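Local coordinates for outer protein YopM (Yersinia pestis, PDB 1JL5), which acts as a secreted leucine-rich repeat virulence effector that probably alters host cell physiology and so promotes bacterial survival in host tissues, at residues N54-E59 with L81-L86; S99-T104 with D119-K124; N347-V352 with E365-R370; N358-H363 with S378-R383. All coordinates share one frame; numbering follows the deposited sequence.

In the fold
From the N terminus, contact 1 comes first: it closes the chain over helix 58-71 and strand 75-77 and ties the start of that helix to the turn of the first repeat. Contact 2 opens after contact 1 has closed and links the same turn in the second and third repeats; the two touch directly, through Leu83 and Ser102. Far along the solenoid, its centre about 50 Å from that of contact 2, contact 3 again joins turns of successive repeats. Contact 4 crosses it, since its segments alternate with those of contact 3, and pairs the last two strands of the modelled chain. Glu365 of contact 3 and Arg383 of contact 4 form a salt bridge between them.

Contact 1: residues N54-E59 with L81-L86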
loop_
_atom_site.group_PDB
_atom_site.type_symbol
_atom_site.label_atom_id
_atom_site.label_comp_id
_atom_site.label_asym_id
_atom_site.label_seq_id
_atom_site.Cartn_x
_atom_site.Cartn_y
_atom_site.Cartn_z
ATOM N N ASN A 54 14.373 31.905 -7.278
ATOM C CA ASN A 54 13.904 31.177 -6.110
ATOM C C ASN A 54 12.397 31.157 -5.938
ATOM O O ASN A 54 11.893 30.820 -4.872
ATOM C CB ASN A 54 14.571 31.700 -4.840
ATOM C CG ASN A 54 15.974 31.159 -4.666
ATOM O OD1 ASN A 54 16.500 31.115 -3.555
ATOM N ND2 ASN A 54 16.592 30.747 -5.771
ATOM N N GLY A 55 11.680 31.512 -6.995
ATOM C CA GLY A 55 10.231 31.494 -6.952
ATOM C C GLY A 55 9.597 32.270 -5.819
ATOM O O GLY A 55 8.415 32.089 -5.529
ATOM N N GLU A 56 10.371 33.127 -5.167
ATOM C CA GLU A 56 9.814 33.918 -4.086
ATOM C C GLU A 56 8.792 34.858 -4.689
ATOM O O GLU A 56 9.056 35.537 -5.676
ATOM C CB GLU A 56 10.908 34.703 -3.377
ATOM C CG GLU A 56 11.954 33.811 -2.766
ATOM C CD GLU A 56 12.692 34.483 -1.649
ATOM O OE1 GLU A 56 12.070 35.307 -0.948
ATOM O OE2 GLU A 56 13.883 34.176 -1.457
ATOM N N GLN A 57 7.605 34.871 -4.109
ATOM C CA GLN A 57 6.544 35.719 -4.605
ATOM C C GLN A 57 6.490 36.989 -3.779
ATOM O O GLN A 57 5.507 37.289 -3.109
ATOM C CB GLN A 57 5.232 34.947 -4.548
ATOM C CG GLN A 57 5.312 33.696 -5.398
ATOM C CD GLN A 57 4.120 32.799 -5.236
ATOM O OE1 GLN A 57 3.867 32.277 -4.154
ATOM N NE2 GLN A 57 3.374 32.609 -6.316
ATOM N N ARG A 58 7.584 37.734 -3.831
ATOM C CA ARG A 58 7.677 38.965 -3.082
ATOM C C ARG A 58 6.713 40.002 -3.617
ATOM O O ARG A 58 6.212 40.827 -2.863
ATOM C CB ARG A 58 9.107 39.475 -3.114
ATOM C CG ARG A 58 10.053 38.447 -2.564
ATOM C CD ARG A 58 11.321 39.061 -2.057
ATOM N NE ARG A 58 12.122 38.064 -1.364
ATOM C CZ ARG A 58 13.255 38.335 -0.730
ATOM N NH1 ARG A 58 13.714 39.578 -0.706
ATOM N NH2 ARG A 58 13.927 37.365 -0.126
ATOM N N GLU A 59 6.433 39.955 -4.913
ATOM C CA GLU A 59 5.504 40.919 -5.474
ATOM C C GLU A 59 4.166 40.766 -4.778
ATOM O O GLU A 59 3.561 41.746 -4.349
ATOM C CB GLU A 59 5.325 40.706 -6.971
ATOM C CG GLU A 59 4.294 41.646 -7.568
ATOM C CD GLU A 59 4.261 41.575 -9.072
ATOM O OE1 GLU A 59 5.345 41.649 -9.679
ATOM O OE2 GLU A 59 3.159 41.454 -9.652
ATOM N N LEU A 81 4.544 31.933 -0.066
ATOM C CA LEU A 81 5.028 32.883 -1.052
ATOM C C LEU A 81 6.502 32.637 -1.309
ATOM O O LEU A 81 7.163 33.410 -1.995
ATOM C CB LEU A 81 4.798 34.313 -0.565
ATOM C CG LEU A 81 3.321 34.687 -0.431
ATOM C CD1 LEU A 81 3.185 36.155 -0.042
ATOM C CD2 LEU A 81 2.616 34.416 -1.756
ATOM N N GLY A 82 7.006 31.543 -0.751
ATOM C CA GLY A 82 8.399 31.185 -0.928
ATOM C C GLY A 82 9.358 32.250 -0.445
ATOM O O GLY A 82 10.508 32.300 -0.872
ATOM N N LEU A 83 8.892 33.099 0.461
ATOM C CA LEU A 83 9.723 34.175 0.981
ATOM C C LEU A 83 10.872 33.663 1.832
ATOM O O LEU A 83 10.656 32.971 2.823
ATOM C CB LEU A 83 8.865 35.128 1.802
ATOM C CG LEU A 83 7.589 35.543 1.076
ATOM C CD1 LEU A 83 6.830 36.545 1.922
ATOM C CD2 LEU A 83 7.939 36.129 -0.288
ATOM N N SER A 84 12.097 33.998 1.440
ATOM C CA SER A 84 13.264 33.577 2.195
ATOM C C SER A 84 13.486 34.588 3.309
ATOM O O SER A 84 14.357 34.423 4.157
ATOM C CB SER A 84 14.497 33.503 1.296
ATOM O OG SER A 84 14.730 34.737 0.649
ATOM N N SER A 85 12.688 35.645 3.294
ATOM C CA SER A 85 12.776 36.666 4.324
ATOM C C SER A 85 11.556 37.543 4.204
ATOM O O SER A 85 10.856 37.525 3.189
ATOM C CB SER A 85 14.024 37.536 4.151
ATOM O OG SER A 85 13.848 38.456 3.085
ATOM N N LEU A 86 11.292 38.294 5.258
ATOM C CA LEU A 86 10.181 39.212 5.258
ATOM C C LEU A 86 10.796 40.569 5.474
ATOM O O LEU A 86 11.774 40.707 6.201
ATOM C CB LEU A 86 9.207 38.920 6.398
ATOM C CG LEU A 86 8.471 37.584 6.354
ATOM C CD1 LEU A 86 7.447 37.544 7.476
ATOM C CD2 LEU A 86 7.789 37.422 5.002
HETATM O O HOH W 1 11.552 30.431 -2.291
HETATM O O HOH W 2 16.071 37.130 1.605
#
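Glu56 meets Ser84 at the polar centre of the contact, where OE1 of Glu56 accepts from Ser84 N at 2.7 Å with the donor above the carboxylate plane. The same oxygen is gripped side-on by Arg58 in a salt bridge within segment 54-59, through NE at 2.8 Å and NH2 at 2.9 Å, so three N-H groups converge on it and would probably stabilise the negative charge. The extended Arg58 chain (chi2 -156°, chi3 172°) carries NE out to Glu56. At the guanidinium edge, Ser84 OG takes a weak bond from NH2, while NH1 donates to Trp46 O and the group makes a cation-pi contact with Trp46. Water adds two bridges: one molecule donates to both Asn54 O and Gly82 O, another links Arg58 NH2 with Ser85 OG, which also bonds Trp46 NE1. The backbone is joined by Gln57 N to Leu81 O at 2.6 Å, almost straight at 177°, with Gln57 at the N-cap of helix 58-71. Van der Waals contacts add to this: CD2 of Leu83 rests 3.9 Å from Arg58 CG, and CD2 of Leu81 lies against the Gln57 side chain, which it crosses at about a right angle. The arrangement is that of a helical N-terminal cap packed on the first leucine-rich repeat.

Contact 2: residues S99-T104 with D119-K124; sequences SCNSLT and DNNNLK
Asn121 lies beside Leu103 and Asn101 in the tight part of the contact. Its OD1 accepts from Leu103 N at 3.1 Å, although the position of that oxygen is less certain, and its ND2 donates to Val118 O and Ala98 O. The amide planes of Asn101 and Asn121 are only 15° apart, the two side chains lying side by side and pointing the same way. Backbone bonds run alongside, from Cys100 N to Asp119 O at 2.8 Å and from Asn101 N to Asn120 O at 2.9 Å. The apolar side is closed by Leu103 CB and Leu123 CD2, 3.9 Å apart. This is the recurring asparagine of the leucine-rich repeat: buried Asn101 serves Leu81 N and Leu83 N one repeat earlier, buried Asn121 serves Leu103 N, and Asn141 serves Leu123 N one repeat later, which holds successive turns in step. At the beginning of the turn, chi1 of 54° folds Asp119 CG back over its own backbone, and from there OD1 meets Ser99 OG in a very short bond, while OD2 takes ND2 of Asn120 at 2.6 Å. Asn122 is buried too, its OD1 weakly bonded to Asn358 of the second subunit. The exposed end is looser. Thr104 CG2 brushes Asn122 CB at 3.6 Å, water lies between Thr104 O and Lys124 N, and Lys124 leads away to a salt bridge with Glu144.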
loop_
_atom_site.group_PDB
_atom_site.type_symbol
_atom_site.label_atom_id
_atom_site.label_comp_id
_atom_site.label_asym_id
_atom_site.label_seq_id
_atom_site.Cartn_x
_atom_site.Cartn_y
_atom_site.Cartn_z
ATOM N N SER A 99 3.145 31.577 6.898
ATOM C CA SER A 99 3.338 30.142 6.856
ATOM C C SER A 99 3.840 29.720 5.491
ATOM O O SER A 99 3.620 30.404 4.493
ATOM C CB SER A 99 2.017 29.431 7.139
ATOM O OG SER A 99 1.406 29.961 8.298
ATOM N N CYS A 100 4.526 28.587 5.463
ATOM C CA CYS A 100 5.031 28.025 4.226
ATOM C C CYS A 100 5.857 28.963 3.367
ATOM O O CYS A 100 5.484 29.294 2.251
ATOM C CB CYS A 100 3.863 27.473 3.415
ATOM S SG CYS A 100 2.884 26.277 4.353
ATOM N N ASN A 101 6.984 29.393 3.905
ATOM C CA ASN A 101 7.897 30.244 3.177
ATOM C C ASN A 101 9.245 29.640 3.499
ATOM O O ASN A 101 9.307 28.524 4.011
ATOM C CB ASN A 101 7.797 31.691 3.660
ATOM C CG ASN A 101 6.551 32.388 3.143
ATOM O OD1 ASN A 101 6.400 32.596 1.940
ATOM N ND2 ASN A 101 5.651 32.744 4.049
ATOM N N SER A 102 10.319 30.355 3.199
ATOM C CA SER A 102 11.653 29.852 3.483
ATOM C C SER A 102 12.316 30.783 4.465
ATOM O O SER A 102 13.532 30.974 4.438
ATOM C CB SER A 102 12.485 29.794 2.210
ATOM O OG SER A 102 11.889 28.927 1.274
ATOM N N LEU A 103 11.507 31.372 5.333
ATOM C CA LEU A 103 12.021 32.299 6.321
ATOM C C LEU A 103 13.026 31.613 7.223
ATOM O O LEU A 103 12.735 30.588 7.826
ATOM C CB LEU A 103 10.874 32.859 7.155
ATOM C CG LEU A 103 9.787 33.573 6.353
ATOM C CD1 LEU A 103 8.681 34.013 7.283
ATOM C CD2 LEU A 103 10.385 34.767 5.614
ATOM N N THR A 104 14.222 32.176 7.301
ATOM C CA THR A 104 15.252 31.619 8.160
ATOM C C THR A 104 15.366 32.589 9.312
ATOM O O THR A 104 15.961 32.299 10.346
ATOM C CB THR A 104 16.603 31.539 7.439
ATOM O OG1 THR A 104 16.987 32.849 7.003
ATOM C CG2 THR A 104 16.504 30.617 6.236
ATOM N N ASP A 119 4.618 28.929 10.517
ATOM C CA ASP A 119 4.876 27.505 10.442
ATOM C C ASP A 119 5.414 27.238 9.049
ATOM O O ASP A 119 5.165 28.011 8.121
ATOM C CB ASP A 119 3.583 26.727 10.632
ATOM C CG ASP A 119 2.509 27.174 9.675
ATOM O OD1 ASP A 119 1.999 28.298 9.865
ATOM O OD2 ASP A 119 2.186 26.422 8.729
ATOM N N ASN A 120 6.154 26.146 8.905
ATOM C CA ASN A 120 6.701 25.780 7.615
ATOM C C ASN A 120 7.598 26.856 7.035
ATOM O O ASN A 120 7.314 27.456 6.002
ATOM C CB ASN A 120 5.562 25.453 6.659
ATOM C CG ASN A 120 4.778 24.246 7.108
ATOM O OD1 ASN A 120 5.246 23.118 6.988
ATOM N ND2 ASN A 120 3.592 24.477 7.655
ATOM N N ASN A 121 8.685 27.095 7.745
ATOM C CA ASN A 121 9.688 28.046 7.335
ATOM C C ASN A 121 10.985 27.412 7.764
ATOM O O ASN A 121 10.993 26.256 8.169
ATOM C CB ASN A 121 9.460 29.394 8.013
ATOM C CG ASN A 121 8.430 30.220 7.288
ATOM O OD1 ASN A 121 8.634 30.589 6.137
ATOM N ND2 ASN A 121 7.315 30.502 7.945
ATOM N N ASN A 122 12.074 28.158 7.681
ATOM C CA ASN A 122 13.375 27.628 8.045
ATOM C C ASN A 122 13.923 28.374 9.240
ATOM O O ASN A 122 15.129 28.553 9.376
ATOM C CB ASN A 122 14.322 27.761 6.854
ATOM C CG ASN A 122 13.804 27.041 5.625
ATOM O OD1 ASN A 122 14.163 27.371 4.496
ATOM N ND2 ASN A 122 12.959 26.043 5.841
ATOM N N LEU A 123 13.023 28.808 10.111
ATOM C CA LEU A 123 13.420 29.545 11.296
ATOM C C LEU A 123 14.199 28.650 12.238
ATOM O O LEU A 123 13.728 27.584 12.623
ATOM C CB LEU A 123 12.185 30.097 12.005
ATOM C CG LEU A 123 11.338 31.061 11.176
ATOM C CD1 LEU A 123 10.111 31.467 11.971
ATOM C CD2 LEU A 123 12.171 32.283 10.803
ATOM N N LYS A 124 15.402 29.078 12.603
ATOM C CA LYS A 124 16.223 28.296 13.514
ATOM C C LYS A 124 16.147 28.920 14.892
ATOM O O LYS A 124 16.506 28.302 15.892
ATOM C CB LYS A 124 17.676 28.253 13.035
ATOM C CG LYS A 124 17.863 27.526 11.710
ATOM C CD LYS A 124 19.329 27.181 11.460
ATOM C CE LYS A 124 19.854 26.210 12.511
ATOM N NZ LYS A 124 21.266 25.788 12.263
HETATM O O HOH W 3 10.622 25.551 4.486
HETATM O O HOH W 4 15.849 31.983 12.922
#

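Contact 3: residues N347-V352 with E365-R370; sequences NHLAEV and EYNPLR
Asn367 has CG beside its own backbone N (chi1 -92°), and chi2 of -72° turns OD1 toward Leu349, whose N donates to it at 2.9 Å; the position of this oxygen is less certain. ND2 of Asn367 donates to Ala344 O and Val364 O, so the buried amide is used at both ends. Leu349 lies alongside it, pointing the same way. CG of Pro368 sits over one face of the His348 ring, 4.0 Å from its centroid and offset toward the rim, a CH-pi contact; the two side chains cross at about a right angle. His348 NE2 bonds Ser206 OG of the third subunit. Having no N-H, Pro368 cannot donate to Leu349 O, and it forms the centre of an inverse gamma turn. Further on, Leu369 packs CD1 on Leu349 CB at 3.6 Å and CD2 on Val352 CG2 at 3.8 Å. Two backbone bonds bracket the contact: Asn347 N to Tyr366 O at 3.3 Å, and Arg370 N to Ala350 O at 2.7 Å. CB of Ala350 lies 3.3 Å from Arg370 NE. An asparagine amide that bonds the backbone of the preceding turn, with leucines packed beside it, is characteristic of the leucine-rich repeat solenoid.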
loop_
_atom_site.group_PDB
_atom_site.type_symbol
_atom_site.label_atom_id
_atom_site.label_comp_id
_atom_site.label_asym_id
_atom_site.label_seq_id
_atom_site.Cartn_x
_atom_site.Cartn_y
_atom_site.Cartn_z
ATOM N N ASN A 347 -7.222 -12.483 11.098
ATOM C CA ASN A 347 -7.609 -13.133 12.324
ATOM C C ASN A 347 -7.865 -14.558 11.936
ATOM O O ASN A 347 -7.591 -14.945 10.808
ATOM C CB ASN A 347 -8.854 -12.486 12.907
ATOM C CG ASN A 347 -8.515 -11.323 13.792
ATOM O OD1 ASN A 347 -7.990 -11.507 14.887
ATOM N ND2 ASN A 347 -8.784 -10.117 13.319
ATOM N N HIS A 348 -8.383 -15.339 12.866
ATOM C CA HIS A 348 -8.652 -16.728 12.587
ATOM C C HIS A 348 -10.150 -16.966 12.585
ATOM O O HIS A 348 -10.635 -17.950 13.136
ATOM C CB HIS A 348 -8.000 -17.604 13.638
ATOM C CG HIS A 348 -7.559 -18.922 13.104
ATOM N ND1 HIS A 348 -6.337 -19.097 12.496
ATOM C CD2 HIS A 348 -8.201 -20.108 13.014
ATOM C CE1 HIS A 348 -6.245 -20.336 12.053
ATOM N NE2 HIS A 348 -7.363 -20.971 12.354
ATOM N N LEU A 349 -10.879 -16.052 11.964
ATOM C CA LEU A 349 -12.324 -16.163 11.905
ATOM C C LEU A 349 -12.776 -17.186 10.881
ATOM O O LEU A 349 -12.374 -17.137 9.722
ATOM C CB LEU A 349 -12.940 -14.810 11.562
ATOM C CG LEU A 349 -12.560 -13.674 12.505
ATOM C CD1 LEU A 349 -13.260 -12.409 12.052
ATOM C CD2 LEU A 349 -12.931 -14.039 13.942
ATOM N N ALA A 350 -13.601 -18.123 11.327
ATOM C CA ALA A 350 -14.159 -19.135 10.442
ATOM C C ALA A 350 -15.420 -18.478 9.902
ATOM O O ALA A 350 -15.853 -18.737 8.780
ATOM C CB ALA A 350 -14.520 -20.385 11.227
ATOM N N GLU A 351 -15.990 -17.603 10.724
ATOM C CA GLU A 351 -17.206 -16.889 10.369
ATOM C C GLU A 351 -17.191 -15.472 10.904
ATOM O O GLU A 351 -16.612 -15.189 11.951
ATOM C CB GLU A 351 -18.430 -17.580 10.965
ATOM C CG GLU A 351 -18.586 -19.047 10.633
ATOM C CD GLU A 351 -19.695 -19.685 11.447
ATOM O OE1 GLU A 351 -20.852 -19.226 11.330
ATOM O OE2 GLU A 351 -19.409 -20.636 12.207
ATOM N N VAL A 352 -17.840 -14.583 10.169
ATOM C CA VAL A 352 -17.979 -13.210 10.600
ATOM C C VAL A 352 -19.390 -13.242 11.173
ATOM O O VAL A 352 -20.303 -13.761 10.537
ATOM C CB VAL A 352 -17.933 -12.239 9.416
ATOM C CG1 VAL A 352 -18.264 -10.834 9.888
ATOM C CG2 VAL A 352 -16.559 -12.274 8.771
ATOM N N GLU A 365 -10.649 -9.427 5.526
ATOM C CA GLU A 365 -9.661 -10.023 4.645
ATOM C C GLU A 365 -8.733 -10.923 5.455
ATOM O O GLU A 365 -8.411 -10.631 6.604
ATOM C CB GLU A 365 -8.848 -8.894 4.002
ATOM C CG GLU A 365 -9.219 -7.522 4.592
ATOM C CD GLU A 365 -8.303 -6.402 4.158
ATOM O OE1 GLU A 365 -8.072 -6.253 2.935
ATOM O OE2 GLU A 365 -7.821 -5.663 5.041
ATOM N N TYR A 366 -8.321 -12.032 4.857
ATOM C CA TYR A 366 -7.395 -12.942 5.508
ATOM C C TYR A 366 -7.878 -13.499 6.829
ATOM O O TYR A 366 -7.332 -13.221 7.897
ATOM C CB TYR A 366 -6.052 -12.242 5.680
ATOM C CG TYR A 366 -5.550 -11.711 4.361
ATOM C CD1 TYR A 366 -5.126 -12.581 3.359
ATOM C CD2 TYR A 366 -5.544 -10.347 4.095
ATOM C CE1 TYR A 366 -4.708 -12.107 2.125
ATOM C CE2 TYR A 366 -5.126 -9.859 2.860
ATOM C CZ TYR A 366 -4.709 -10.747 1.880
ATOM O OH TYR A 366 -4.281 -10.276 0.660
ATOM N N ASN A 367 -8.932 -14.286 6.723
ATOM C CA ASN A 367 -9.531 -14.973 7.842
ATOM C C ASN A 367 -9.920 -16.284 7.195
ATOM O O ASN A 367 -10.338 -16.302 6.036
ATOM C CB ASN A 367 -10.771 -14.233 8.338
ATOM C CG ASN A 367 -10.456 -13.242 9.432
ATOM O OD1 ASN A 367 -10.160 -13.627 10.559
ATOM N ND2 ASN A 367 -10.511 -11.960 9.106
ATOM N N PRO A 368 -9.744 -17.403 7.907
ATOM C CA PRO A 368 -10.110 -18.698 7.333
ATOM C C PRO A 368 -11.627 -18.812 7.327
ATOM O O PRO A 368 -12.194 -19.742 7.885
ATOM C CB PRO A 368 -9.454 -19.684 8.284
ATOM C CG PRO A 368 -9.563 -18.985 9.595
ATOM C CD PRO A 368 -9.148 -17.573 9.243
ATOM N N LEU A 369 -12.270 -17.828 6.713
ATOM C CA LEU A 369 -13.718 -17.784 6.618
ATOM C C LEU A 369 -14.236 -18.966 5.813
ATOM O O LEU A 369 -13.851 -19.156 4.662
ATOM C CB LEU A 369 -14.147 -16.475 5.946
ATOM C CG LEU A 369 -14.676 -15.328 6.812
ATOM C CD1 LEU A 369 -13.917 -15.222 8.114
ATOM C CD2 LEU A 369 -14.588 -14.042 6.016
ATOM N N ARG A 370 -15.099 -19.762 6.428
ATOM C CA ARG A 370 -15.683 -20.908 5.747
ATOM C C ARG A 370 -16.609 -20.365 4.665
ATOM O O ARG A 370 -16.902 -21.037 3.676
ATOM C CB ARG A 370 -16.469 -21.756 6.747
ATOM C CG ARG A 370 -15.618 -22.183 7.928
ATOM C CD ARG A 370 -16.394 -22.957 8.979
ATOM N NE ARG A 370 -15.538 -23.270 10.123
ATOM C CZ ARG A 370 -14.412 -23.977 10.043
ATOM N NH1 ARG A 370 -14.008 -24.450 8.872
ATOM N NH2 ARG A 370 -13.683 -24.201 11.129
HETATM O O HOH W 5 -5.667 -15.300 8.951
#

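Contact 4: residues N358-H363 with S378-R383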
loop_
_atom_site.group_PDB
_atom_site.type_symbol
_atom_site.label_atom_id
_atom_site.label_comp_id
_atom_site.label_asym_id
_atom_site.label_seq_id
_atom_site.Cartn_x
_atom_site.Cartn_y
_atom_site.Cartn_z
ATOM N N ASN A 358 -26.391 -1.490 9.312
ATOM C CA ASN A 358 -25.860 -0.172 8.977
ATOM C C ASN A 358 -24.350 -0.270 8.760
ATOM O O ASN A 358 -23.663 0.746 8.647
ATOM C CB ASN A 358 -26.150 0.825 10.104
ATOM C CG ASN A 358 -27.295 1.765 9.780
ATOM O OD1 ASN A 358 -27.100 2.804 9.150
ATOM N ND2 ASN A 358 -28.501 1.402 10.207
ATOM N N LEU A 359 -23.838 -1.496 8.705
ATOM C CA LEU A 359 -22.406 -1.686 8.504
ATOM C C LEU A 359 -22.014 -1.065 7.176
ATOM O O LEU A 359 -22.571 -1.398 6.134
ATOM C CB LEU A 359 -22.044 -3.169 8.504
ATOM C CG LEU A 359 -20.532 -3.428 8.536
ATOM C CD1 LEU A 359 -19.960 -2.942 9.875
ATOM C CD2 LEU A 359 -20.255 -4.909 8.334
ATOM N N LYS A 360 -21.058 -0.152 7.223
ATOM C CA LYS A 360 -20.599 0.520 6.022
ATOM C C LYS A 360 -19.331 -0.119 5.513
ATOM O O LYS A 360 -19.079 -0.184 4.313
ATOM C CB LYS A 360 -20.315 1.988 6.318
ATOM C CG LYS A 360 -21.520 2.752 6.807
ATOM C CD LYS A 360 -22.661 2.680 5.804
ATOM C CE LYS A 360 -23.854 3.504 6.276
ATOM N NZ LYS A 360 -24.301 3.102 7.639
ATOM N N GLN A 361 -18.528 -0.598 6.447
ATOM C CA GLN A 361 -17.262 -1.183 6.086
ATOM C C GLN A 361 -17.016 -2.526 6.725
ATOM O O GLN A 361 -17.165 -2.704 7.931
ATOM C CB GLN A 361 -16.152 -0.215 6.461
ATOM C CG GLN A 361 -14.766 -0.694 6.133
ATOM C CD GLN A 361 -13.744 0.293 6.606
ATOM O OE1 GLN A 361 -13.688 0.612 7.789
ATOM N NE2 GLN A 361 -12.935 0.801 5.688
ATOM N N LEU A 362 -16.650 -3.480 5.884
ATOM C CA LEU A 362 -16.348 -4.809 6.342
ATOM C C LEU A 362 -15.021 -5.226 5.743
ATOM O O LEU A 362 -14.933 -5.515 4.555
ATOM C CB LEU A 362 -17.423 -5.798 5.903
ATOM C CG LEU A 362 -17.100 -7.209 6.387
ATOM C CD1 LEU A 362 -17.123 -7.232 7.906
ATOM C CD2 LEU A 362 -18.090 -8.202 5.812
ATOM N N HIS A 363 -13.984 -5.223 6.564
ATOM C CA HIS A 363 -12.667 -5.657 6.122
ATOM C C HIS A 363 -12.350 -6.849 6.987
ATOM O O HIS A 363 -11.925 -6.701 8.127
ATOM C CB HIS A 363 -11.629 -4.561 6.328
ATOM C CG HIS A 363 -11.765 -3.423 5.367
ATOM N ND1 HIS A 363 -10.918 -2.337 5.372
ATOM C CD2 HIS A 363 -12.656 -3.202 4.373
ATOM C CE1 HIS A 363 -11.282 -1.495 4.421
ATOM N NE2 HIS A 363 -12.334 -1.997 3.802
ATOM N N SER A 378 -26.053 -1.969 3.319
ATOM C CA SER A 378 -25.372 -0.775 3.803
ATOM C C SER A 378 -23.866 -0.816 3.548
ATOM O O SER A 378 -23.230 0.221 3.389
ATOM C CB SER A 378 -25.618 -0.607 5.299
ATOM O OG SER A 378 -25.173 -1.752 6.002
ATOM N N VAL A 379 -23.293 -2.010 3.511
ATOM C CA VAL A 379 -21.860 -2.136 3.293
ATOM C C VAL A 379 -21.428 -1.456 2.005
ATOM O O VAL A 379 -21.819 -1.867 0.916
ATOM C CB VAL A 379 -21.435 -3.611 3.253
ATOM C CG1 VAL A 379 -19.936 -3.720 2.993
ATOM C CG2 VAL A 379 -21.799 -4.280 4.568
ATOM N N GLU A 380 -20.624 -0.406 2.144
ATOM C CA GLU A 380 -20.119 0.345 1.000
ATOM C C GLU A 380 -18.681 -0.076 0.723
ATOM O O GLU A 380 -18.234 -0.114 -0.417
ATOM C CB GLU A 380 -20.117 1.847 1.302
ATOM C CG GLU A 380 -21.385 2.376 1.930
ATOM C CD GLU A 380 -21.281 3.847 2.303
ATOM O OE1 GLU A 380 -20.245 4.252 2.873
ATOM O OE2 GLU A 380 -22.240 4.600 2.040
ATOM N N ASP A 381 -17.966 -0.385 1.796
ATOM C CA ASP A 381 -16.565 -0.763 1.726
ATOM C C ASP A 381 -16.390 -2.189 2.213
ATOM O O ASP A 381 -16.455 -2.459 3.410
ATOM C CB ASP A 381 -15.760 0.187 2.601
ATOM C CG ASP A 381 -14.286 -0.084 2.546
ATOM O OD1 ASP A 381 -13.889 -1.175 2.081
ATOM O OD2 ASP A 381 -13.524 0.797 2.983
ATOM N N LEU A 382 -16.151 -3.097 1.278
ATOM C CA LEU A 382 -16.000 -4.496 1.613
ATOM C C LEU A 382 -14.687 -5.094 1.135
ATOM O O LEU A 382 -14.243 -4.851 0.013
ATOM C CB LEU A 382 -17.161 -5.286 1.013
ATOM C CG LEU A 382 -17.170 -6.801 1.189
ATOM C CD1 LEU A 382 -17.261 -7.150 2.662
ATOM C CD2 LEU A 382 -18.349 -7.384 0.430
ATOM N N ARG A 383 -14.064 -5.873 2.008
ATOM C CA ARG A 383 -12.826 -6.555 1.677
ATOM C C ARG A 383 -12.851 -7.864 2.423
ATOM O O ARG A 383 -12.934 -7.898 3.647
ATOM C CB ARG A 383 -11.596 -5.730 2.074
ATOM C CG ARG A 383 -11.568 -4.352 1.433
ATOM C CD ARG A 383 -10.177 -3.747 1.359
ATOM N NE ARG A 383 -9.429 -3.895 2.598
ATOM C CZ ARG A 383 -8.492 -3.044 3.005
ATOM N NH1 ARG A 383 -8.197 -1.982 2.269
ATOM N NH2 ARG A 383 -7.842 -3.259 4.142
#
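Strands 361-363 and 381-383 run parallel, 13° apart with axes 4.6 Å from each other, joined by bonds from Asp381 N to Lys360 O, Leu362 N to Asp381 O and Arg383 N to Leu362 O. Lys360 O also accepts from Glu380 N, so two successive N-H groups hold it. On the face carrying Gln361, His363, Asp381 and Arg383 the side chains are polar. His363 NE2 donates to Asp381 OD1 in a very short bond of 2.5 Å, the ring and carboxylate planes 65° apart, and Gln361 NE2 reaches Asp381 OD2 at 2.8 Å from above the carboxylate plane. The guanidinium of Arg383 lies flat on the His363 ring, centres 3.7 Å apart and planes at 11°, with NE over the ring centre; CG of Gln361 lies over the opposite face, toward the rim. Arg383 NH2 forms a salt bridge with Glu365. These are neighbouring strands of the leucine-rich repeat solenoid, whose parallel strands line its concave side and whose leucines turn inward. On that inner face CD2 of Leu362 and CD1 of Leu382 are tightly packed at 3.4 Å, their side chains pointing the same way; just before the strands, Val379 CG2 lies 4.1 Å from Leu359 CB. At the start of the segments Ser378 OG is 2.6 Å from Leu359 O, with Gln357 O as another acceptor within reach of its single proton. Asp381, Leu382 and Arg383 pair antiparallel with a strand of the fourth subunit, carrying the sheet across the interface.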